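Local coordinates for enoyl-[acyl-carrier-protein] reductase [FMN] (Thermotoga maritima, PDB 5GVJ), which probably reduces the double bond of enoyl-acyl-carrier-protein with NADH and FMN, a step of bacterial fatty acid elongation, at residues 81-86 / 94-99; 103-108 / 113-118; 55-60 / 68-73. The protein carries 1 engineered substitution. One frame throughout, in Å; residues are numbered along the deposited sequence.

Contact 1: residues 81-86 / 94-99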
loop_
_atom_site.group_PDB
_atom_site.type_symbol
_atom_site.label_atom_id
_atom_site.label_comp_id
_atom_site.label_asym_id
_atom_site.label_seq_id
_atom_site.Cartn_x
_atom_site.Cartn_y
_atom_site.Cartn_z
ATOM N N ASP A 81 9.033 31.960 10.364
ATOM C CA ASP A 81 8.078 33.049 10.194
ATOM C C ASP A 81 6.699 32.549 9.782
ATOM O O ASP A 81 5.693 33.161 10.152
ATOM C CB ASP A 81 8.595 34.043 9.157
ATOM C CG ASP A 81 9.813 34.788 9.636
ATOM O OD1 ASP A 81 9.905 35.028 10.854
ATOM O OD2 ASP A 81 10.672 35.132 8.801
ATOM N N LEU A 82 6.627 31.463 9.004
ATOM C CA LEU A 82 5.325 30.939 8.601
ATOM C C LEU A 82 4.591 30.325 9.789
ATOM O O LEU A 82 3.366 30.459 9.907
ATOM C CB LEU A 82 5.492 29.920 7.471
ATOM C CG LEU A 82 5.862 30.486 6.091
ATOM C CD1 LEU A 82 6.148 29.366 5.108
ATOM C CD2 LEU A 82 4.758 31.388 5.546
ATOM N N VAL A 83 5.329 29.665 10.688
ATOM C CA VAL A 83 4.741 29.184 11.938
ATOM C C VAL A 83 4.198 30.352 12.754
ATOM O O VAL A 83 3.096 30.285 13.312
ATOM C CB VAL A 83 5.782 28.374 12.736
ATOM C CG1 VAL A 83 5.285 28.099 14.149
ATOM C CG2 VAL A 83 6.131 27.064 12.015
ATOM N N LYS A 84 4.974 31.435 12.851
ATOM C CA LYS A 84 4.534 32.623 13.583
ATOM C C LYS A 84 3.267 33.212 12.965
ATOM O O LYS A 84 2.354 33.619 13.691
ATOM C CB LYS A 84 5.702 33.621 13.640
ATOM C CG LYS A 84 5.448 35.118 13.424
ATOM C CD LYS A 84 4.772 35.821 14.595
ATOM C CE LYS A 84 4.368 37.235 14.192
ATOM N NZ LYS A 84 3.554 37.155 12.921
ATOM N N VAL A 85 3.168 33.221 11.628
ATOM C CA VAL A 85 1.924 33.652 10.989
ATOM C C VAL A 85 0.757 32.789 11.457
ATOM O O VAL A 85 -0.333 33.296 11.748
ATOM C CB VAL A 85 2.048 33.620 9.451
ATOM C CG1 VAL A 85 0.680 33.900 8.806
ATOM C CG2 VAL A 85 3.083 34.623 8.961
ATOM N N CYS A 86 0.957 31.470 11.515
ATOM C CA CYS A 86 -0.140 30.583 11.886
ATOM C C CYS A 86 -0.598 30.841 13.310
ATOM O O CYS A 86 -1.787 30.720 13.620
ATOM C CB CYS A 86 0.288 29.120 11.720
ATOM S SG CYS A 86 0.370 28.649 9.977
ATOM N N VAL A 94 -2.225 22.906 11.897
ATOM C CA VAL A 94 -0.999 23.033 11.117
ATOM C C VAL A 94 -0.430 21.642 10.869
ATOM O O VAL A 94 -0.250 20.862 11.812
ATOM C CB VAL A 94 0.034 23.953 11.793
ATOM C CG1 VAL A 94 1.349 23.953 11.014
ATOM C CG2 VAL A 94 -0.518 25.384 11.851
ATOM N N THR A 95 -0.186 21.323 9.599
ATOM C CA THR A 95 0.546 20.126 9.214
ATOM C C THR A 95 1.953 20.533 8.814
ATOM O O THR A 95 2.208 21.686 8.459
ATOM C CB THR A 95 -0.125 19.366 8.053
ATOM O OG1 THR A 95 -0.049 20.120 6.839
ATOM C CG2 THR A 95 -1.579 19.039 8.357
ATOM N N PHE A 96 2.873 19.570 8.893
ATOM C CA PHE A 96 4.268 19.796 8.555
ATOM C C PHE A 96 4.734 18.739 7.571
ATOM O O PHE A 96 4.272 17.595 7.603
ATOM C CB PHE A 96 5.175 19.747 9.791
ATOM C CG PHE A 96 5.058 20.943 10.684
ATOM C CD1 PHE A 96 5.764 22.101 10.406
ATOM C CD2 PHE A 96 4.256 20.905 11.815
ATOM C CE1 PHE A 96 5.672 23.206 11.238
ATOM C CE2 PHE A 96 4.155 21.997 12.644
ATOM C CZ PHE A 96 4.869 23.153 12.357
ATOM N N GLY A 97 5.659 19.129 6.695
ATOM C CA GLY A 97 6.323 18.181 5.834
ATOM C C GLY A 97 7.825 18.391 5.853
ATOM O O GLY A 97 8.328 19.449 6.237
ATOM N N ALA A 98 8.538 17.340 5.434
ATOM C CA ALA A 98 9.986 17.376 5.194
ATOM C C ALA A 98 10.776 17.442 6.500
ATOM O O ALA A 98 11.614 18.323 6.697
ATOM C CB ALA A 98 10.377 18.526 4.258
ATOM N N GLY A 99 10.507 16.496 7.399
ATOM C CA GLY A 99 11.395 16.326 8.523
ATOM C C GLY A 99 10.656 16.327 9.839
ATOM O O GLY A 99 9.461 16.010 9.915
#

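Contact 2: residues 103-108 / 113-118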
loop_
_atom_site.group_PDB
_atom_site.type_symbol
_atom_site.label_atom_id
_atom_site.label_comp_id
_atom_site.label_asym_id
_atom_site.label_seq_id
_atom_site.Cartn_x
_atom_site.Cartn_y
_atom_site.Cartn_z
ATOM N N LYS A 103 10.579 21.231 17.037
ATOM C CA LYS A 103 10.940 22.537 17.577
ATOM C C LYS A 103 9.768 23.512 17.586
ATOM O O LYS A 103 9.807 24.504 18.322
ATOM C CB LYS A 103 12.095 23.141 16.775
ATOM C CG LYS A 103 11.693 23.652 15.390
ATOM C CD LYS A 103 12.912 23.992 14.534
ATOM C CE LYS A 103 13.794 25.040 15.208
ATOM N NZ LYS A 103 13.163 26.401 15.264
ATOM N N TYR A 104 8.730 23.261 16.790
ATOM C CA TYR A 104 7.595 24.177 16.725
ATOM C C TYR A 104 6.370 23.694 17.481
ATOM O O TYR A 104 5.441 24.483 17.689
ATOM C CB TYR A 104 7.171 24.399 15.274
ATOM C CG TYR A 104 8.218 24.984 14.377
ATOM C CD1 TYR A 104 8.805 26.208 14.665
ATOM C CD2 TYR A 104 8.593 24.329 13.215
ATOM C CE1 TYR A 104 9.754 26.750 13.829
ATOM C CE2 TYR A 104 9.535 24.861 12.372
ATOM C CZ TYR A 104 10.112 26.075 12.677
ATOM O OH TYR A 104 11.052 26.606 11.820
ATOM N N ILE A 105 6.319 22.412 17.848
ATOM C CA ILE A 105 5.070 21.830 18.329
ATOM C C ILE A 105 4.557 22.588 19.549
ATOM O O ILE A 105 3.375 22.953 19.625
ATOM C CB ILE A 105 5.259 20.335 18.639
ATOM C CG1 ILE A 105 5.645 19.570 17.370
ATOM C CG2 ILE A 105 4.008 19.768 19.290
ATOM C CD1 ILE A 105 5.794 18.084 17.600
ATOM N N ARG A 106 5.439 22.838 20.519
ATOM C CA ARG A 106 5.005 23.401 21.794
ATOM C C ARG A 106 4.372 24.781 21.624
ATOM O O ARG A 106 3.301 25.056 22.181
ATOM C CB ARG A 106 6.181 23.475 22.763
ATOM C CG ARG A 106 5.849 24.201 24.038
ATOM C CD ARG A 106 7.117 24.616 24.772
ATOM N NE ARG A 106 6.746 25.236 26.027
ATOM C CZ ARG A 106 7.491 25.149 27.122
ATOM N NH1 ARG A 106 8.632 24.457 27.093
ATOM N NH2 ARG A 106 7.106 25.743 28.249
ATOM N N GLU A 107 5.023 25.675 20.878
ATOM C CA GLU A 107 4.466 27.024 20.769
ATOM C C GLU A 107 3.149 27.016 20.006
ATOM O O GLU A 107 2.240 27.798 20.316
ATOM C CB GLU A 107 5.469 27.972 20.111
ATOM C CG GLU A 107 5.782 27.688 18.649
ATOM C CD GLU A 107 6.956 28.516 18.152
ATOM O OE1 GLU A 107 6.864 29.765 18.204
ATOM O OE2 GLU A 107 7.979 27.914 17.739
ATOM N N LEU A 108 3.016 26.124 19.024
ATOM C CA LEU A 108 1.742 25.991 18.331
ATOM C C LEU A 108 0.669 25.478 19.281
ATOM O O LEU A 108 -0.433 26.034 19.352
ATOM C CB LEU A 108 1.907 25.063 17.124
ATOM C CG LEU A 108 2.591 25.734 15.928
ATOM C CD1 LEU A 108 3.008 24.720 14.880
ATOM C CD2 LEU A 108 1.696 26.797 15.308
ATOM N N THR A 113 -3.392 25.619 18.611
ATOM C CA THR A 113 -3.362 25.012 17.291
ATOM C C THR A 113 -3.204 23.498 17.420
ATOM O O THR A 113 -2.461 23.014 18.279
ATOM C CB THR A 113 -2.212 25.615 16.485
ATOM O OG1 THR A 113 -2.486 26.999 16.237
ATOM C CG2 THR A 113 -2.025 24.900 15.157
ATOM N N LYS A 114 -3.929 22.741 16.589
ATOM C CA LYS A 114 -3.717 21.294 16.500
ATOM C C LYS A 114 -2.579 21.031 15.523
ATOM O O LYS A 114 -2.581 21.558 14.405
ATOM C CB LYS A 114 -4.980 20.561 16.052
ATOM C CG LYS A 114 -6.219 20.847 16.904
ATOM C CD LYS A 114 -6.013 20.390 18.341
ATOM C CE LYS A 114 -7.333 20.380 19.104
ATOM N NZ LYS A 114 -8.067 21.662 18.958
ATOM N N VAL A 115 -1.607 20.221 15.943
ATOM C CA VAL A 115 -0.374 20.018 15.190
ATOM C C VAL A 115 -0.348 18.582 14.683
ATOM O O VAL A 115 -0.459 17.637 15.474
ATOM C CB VAL A 115 0.858 20.333 16.048
ATOM C CG1 VAL A 115 2.124 20.133 15.246
ATOM C CG2 VAL A 115 0.766 21.780 16.576
ATOM N N ILE A 116 -0.210 18.420 13.366
ATOM C CA ILE A 116 -0.264 17.096 12.743
ATOM C C ILE A 116 0.919 16.932 11.795
ATOM O O ILE A 116 0.794 17.245 10.604
ATOM C CB ILE A 116 -1.592 16.882 11.995
ATOM C CG1 ILE A 116 -2.778 17.155 12.922
ATOM C CG2 ILE A 116 -1.692 15.428 11.484
ATOM C CD1 ILE A 116 -4.141 16.996 12.252
ATOM N N PRO A 117 2.069 16.437 12.266
ATOM C CA PRO A 117 3.204 16.203 11.366
ATOM C C PRO A 117 2.906 15.076 10.388
ATOM O O PRO A 117 2.186 14.131 10.707
ATOM C CB PRO A 117 4.345 15.801 12.320
ATOM C CG PRO A 117 3.896 16.206 13.692
ATOM C CD PRO A 117 2.389 16.091 13.657
ATOM N N VAL A 118 3.472 15.183 9.190
ATOM C CA VAL A 118 3.453 14.089 8.217
ATOM C C VAL A 118 4.712 13.258 8.434
ATOM O O VAL A 118 5.812 13.807 8.549
ATOM C CB VAL A 118 3.372 14.626 6.775
ATOM C CG1 VAL A 118 3.311 13.487 5.765
ATOM C CG2 VAL A 118 2.155 15.545 6.596
#

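Contact 3: residues 55-60 / 68-73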
loop_
_atom_site.group_PDB
_atom_site.type_symbol
_atom_site.label_atom_id
_atom_site.label_comp_id
_atom_site.label_asym_id
_atom_site.label_seq_id
_atom_site.Cartn_x
_atom_site.Cartn_y
_atom_site.Cartn_z
ATOM N N LYS A 55 -2.364 36.712 3.380
ATOM C CA LYS A 55 -3.430 36.959 2.408
ATOM C C LYS A 55 -4.229 35.695 2.149
ATOM O O LYS A 55 -5.468 35.724 2.123
ATOM C CB LYS A 55 -2.863 37.473 1.081
ATOM C CG LYS A 55 -1.690 38.427 1.178
ATOM C CD LYS A 55 -2.083 39.876 1.239
ATOM C CE LYS A 55 -1.070 40.714 0.468
ATOM N NZ LYS A 55 -0.055 41.325 1.383
ATOM N N ALA A 56 -3.526 34.568 1.957
ATOM C CA ALA A 56 -4.196 33.309 1.683
ATOM C C ALA A 56 -5.182 32.972 2.788
ATOM O O ALA A 56 -6.330 32.596 2.518
ATOM C CB ALA A 56 -3.159 32.196 1.519
ATOM N N ILE A 57 -4.761 33.140 4.045
ATOM C CA ILE A 57 -5.649 32.836 5.160
ATOM C C ILE A 57 -6.859 33.754 5.127
ATOM O O ILE A 57 -7.996 33.315 5.330
ATOM C CB ILE A 57 -4.889 32.945 6.494
ATOM C CG1 ILE A 57 -3.807 31.861 6.576
ATOM C CG2 ILE A 57 -5.864 32.834 7.659
ATOM C CD1 ILE A 57 -2.846 32.051 7.738
ATOM N N SER A 58 -6.632 35.040 4.845
ATOM C CA SER A 58 -7.731 35.997 4.791
ATOM C C SER A 58 -8.746 35.625 3.717
ATOM O O SER A 58 -9.960 35.668 3.959
ATOM C CB SER A 58 -7.191 37.405 4.544
ATOM O OG SER A 58 -8.255 38.337 4.607
ATOM N N GLU A 59 -8.280 35.245 2.531
ATOM C CA GLU A 59 -9.264 34.960 1.491
ATOM C C GLU A 59 -9.996 33.654 1.744
ATOM O O GLU A 59 -11.164 33.531 1.366
ATOM C CB GLU A 59 -8.632 34.975 0.103
ATOM C CG GLU A 59 -7.344 34.246 -0.081
ATOM C CD GLU A 59 -6.672 34.660 -1.383
ATOM O OE1 GLU A 59 -6.316 35.855 -1.515
ATOM O OE2 GLU A 59 -6.538 33.807 -2.284
ATOM N N LEU A 60 -9.357 32.673 2.400
ATOM C CA LEU A 60 -10.108 31.480 2.785
ATOM C C LEU A 60 -11.232 31.833 3.751
ATOM O O LEU A 60 -12.366 31.362 3.596
ATOM C CB LEU A 60 -9.179 30.418 3.398
ATOM C CG LEU A 60 -9.866 29.116 3.833
ATOM C CD1 LEU A 60 -8.936 27.924 3.661
ATOM C CD2 LEU A 60 -10.341 29.177 5.282
ATOM N N PHE A 68 -9.754 24.762 9.031
ATOM C CA PHE A 68 -8.865 24.601 7.896
ATOM C C PHE A 68 -7.460 24.441 8.443
ATOM O O PHE A 68 -7.190 24.765 9.603
ATOM C CB PHE A 68 -8.941 25.806 6.949
ATOM C CG PHE A 68 -8.447 27.083 7.578
ATOM C CD1 PHE A 68 -9.283 27.836 8.386
ATOM C CD2 PHE A 68 -7.134 27.508 7.392
ATOM C CE1 PHE A 68 -8.825 28.998 8.980
ATOM C CE2 PHE A 68 -6.673 28.672 7.987
ATOM C CZ PHE A 68 -7.519 29.413 8.778
ATOM N N GLY A 69 -6.563 23.941 7.601
ATOM C CA GLY A 69 -5.175 23.787 7.969
ATOM C C GLY A 69 -4.254 24.585 7.065
ATOM O O GLY A 69 -4.641 25.077 5.994
ATOM N N VAL A 70 -3.019 24.734 7.538
ATOM C CA VAL A 70 -1.905 25.249 6.754
ATOM C C VAL A 70 -0.787 24.218 6.823
ATOM O O VAL A 70 -0.396 23.797 7.919
ATOM C CB VAL A 70 -1.399 26.608 7.268
ATOM C CG1 VAL A 70 -0.096 26.967 6.567
ATOM C CG2 VAL A 70 -2.449 27.704 7.043
ATOM N N ASN A 71 -0.281 23.816 5.663
ATOM C CA ASN A 71 0.875 22.934 5.586
ATOM C C ASN A 71 2.148 23.761 5.455
ATOM O O ASN A 71 2.255 24.614 4.572
ATOM C CB ASN A 71 0.753 21.973 4.404
ATOM C CG ASN A 71 1.946 21.042 4.293
ATOM O OD1 ASN A 71 2.195 20.228 5.187
ATOM N ND2 ASN A 71 2.695 21.164 3.204
ATOM N N ILE A 72 3.118 23.488 6.319
ATOM C CA ILE A 72 4.384 24.209 6.341
ATOM C C ILE A 72 5.494 23.233 5.977
ATOM O O ILE A 72 5.569 22.136 6.544
ATOM C CB ILE A 72 4.628 24.842 7.722
ATOM C CG1 ILE A 72 3.629 25.985 7.943
ATOM C CG2 ILE A 72 6.073 25.313 7.861
ATOM C CD1 ILE A 72 3.730 26.625 9.284
ATOM N N ILE A 73 6.342 23.623 5.026
ATOM C CA ILE A 73 7.504 22.823 4.643
ATOM C C ILE A 73 8.697 23.241 5.496
ATOM O O ILE A 73 9.139 24.395 5.439
ATOM C CB ILE A 73 7.824 22.974 3.150
ATOM C CG1 ILE A 73 6.620 22.566 2.303
ATOM C CG2 ILE A 73 9.032 22.118 2.800
ATOM C CD1 ILE A 73 6.192 21.141 2.531
#

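Contact 1: residues 81-86 / 94-99
Cys86 and Val94 make the closest meeting of helix 79-88 with strand 93-97. Both side chains start toward each other, and one valine methyl makes the touch: Val94 CG2 lies 3.8 Å from Cys86 CB and 3.9 Å from Cys86 SG. The thiol lies anti to its own carbonyl carbon (chi1 -74°), and in that setting sulfur and CB share the same methyl.

One helical turn back, Val83 meets Phe96 in a second small patch. Although the CB of Phe96 is not directed at the helix, the ring end comes nearer, and the two side chains cross at about a right angle. Val83 CG2 comes in at the ring edge, near its plane, 4.0 Å from Phe96 CE1 and 4.1 Å from CZ. A face of the same ring is taken by Val94 CG1, 3.7 Å above the plane and toward the rim, which ties the two patches together.

All four residues are buried and purely apolar in their mutual contact. The other side of the helix is different: Lys84 is exposed to solvent, and past the strand end so are Ala98 and Gly99.

Around this core, Cys86 and Val83 also rest on Ile72 of strand 68-73, Val83 and Phe96 both touch Leu108 of helix 102-110, and Val85 packs against Leu53 of helix 50-63.

Contact 2: residues 103-108 / 113-118
Leu108 lies across Val115 at about a right angle, and its own CB, not the end of the chain, makes the closest touch: Leu108 CB is 3.5 Å from Val115 CG2. The branch joins in more loosely, with Leu108 CD1 4.1 Å from that same methyl. Val115 thus presents CG2 to Leu108 and turns its other methyl to a second partner, CG1 approaching Ile105 CG1 at 4.2 Å. With CG1 anti to the backbone N and CG2 beside that N, the valine offers one methyl to each of two helix residues a turn apart, Leu108 and Ile105.

At the start of the strand segment the chemistry changes. Thr113, just ahead of the strand, sends its backbone N-H to the carbonyl of Leu108, with Thr113 N 3.1 Å from Leu108 O and an angle of 153° at the hydrogen. The bond spans the short connection that leads from helix to strand.

The side chain of Thr113 splits between two tasks. Thr113 CG2 faces Leu108 CD2 at 4.2 Å, whereas the hydroxyl OG1 is hydrogen-bonded to the backbone O of Val91, in the loop ahead of strand 93-97. A buried polar atom is thereby satisfied within an otherwise apolar interface. Beyond the two segments, Val115 also reaches Phe96 of strand 93-97, and Ile105 leans on Ala131.

Strand 93-97, helix 102-110 and strand 114-119 form one beta-alpha-beta unit; here the helix of the unit packs its aliphatic residues on the strand that follows, as in a TIM barrel, where helices surround a parallel barrel.

Contact 3: residues 55-60 / 68-73
Leu60 lies over a face of the Phe68 ring, joining helix 50-63 to strand 68-73 in a beta-alpha-beta unit of the TIM barrel. The two short segments run nearly antiparallel, at 161°, as expected when a helix returns the chain for the next parallel strand, and their axes pass 10.9 Å apart.

The leucine and the ring cross obliquely. Leu60 CD2 sits 3.9 Å from the ring centroid and 25° off its normal, a CH-pi contact, although the methyl is displaced toward the rim: its closest ring atom is Phe68 CD1, at 3.5 Å. Leu60 CD1 touches Phe68 CB at 3.9 Å. Both leucine methyls therefore lie near CB and CG of the phenylalanine, and CD2 alone extends over the ring face.

Phe68 takes the less common torsion to get there. Its CG falls between the backbone N and the carbonyl carbon (chi1 65°), which places the ring against the helix. Phe68 CZ meets Ile57, one helical turn before Leu60, and the isoleucine crosses Phe68 at about a right angle. Ile57 CG2 is 4.0 Å from Phe68 CZ and approaches the ring obliquely.

Gly69 separates the two strand residues that face the helix, Phe68 and Val70. Phe68 also touches Ser35 of helix 28-36, and Leu60 reaches Ile43 of strand 41-44, while Ile57 packs on Val85 of helix 79-88. All four touching residues are buried, and no hydrogen bond crosses between the segments. Farther along the strand the packing thins to a single looser pair, in which the CG1 branch of Ile57 stands 4.4 Å from Val70 CG2.

How the contacts relate
All three contacts are buried and each packs a helix against the strand that follows it, so they are successive units of the same parallel barrel in the chain order 3, 1, 2. Contact 1 lies between the others: strand 93-97 bonds through its backbone to strand 114-119 on one flank and strand 68-73 on the other, where Thr95 OG1 also meets Asn71 OD1 at 2.8 Å. Contacts 2 and 3 do not touch. Their chemistry differs too: contact 3 relies on an aromatic face, contact 1 on an aromatic edge and a cysteine side chain packed on a methyl, and contact 2 on aliphatic packing plus a backbone hydrogen bond across the connection from helix to strand.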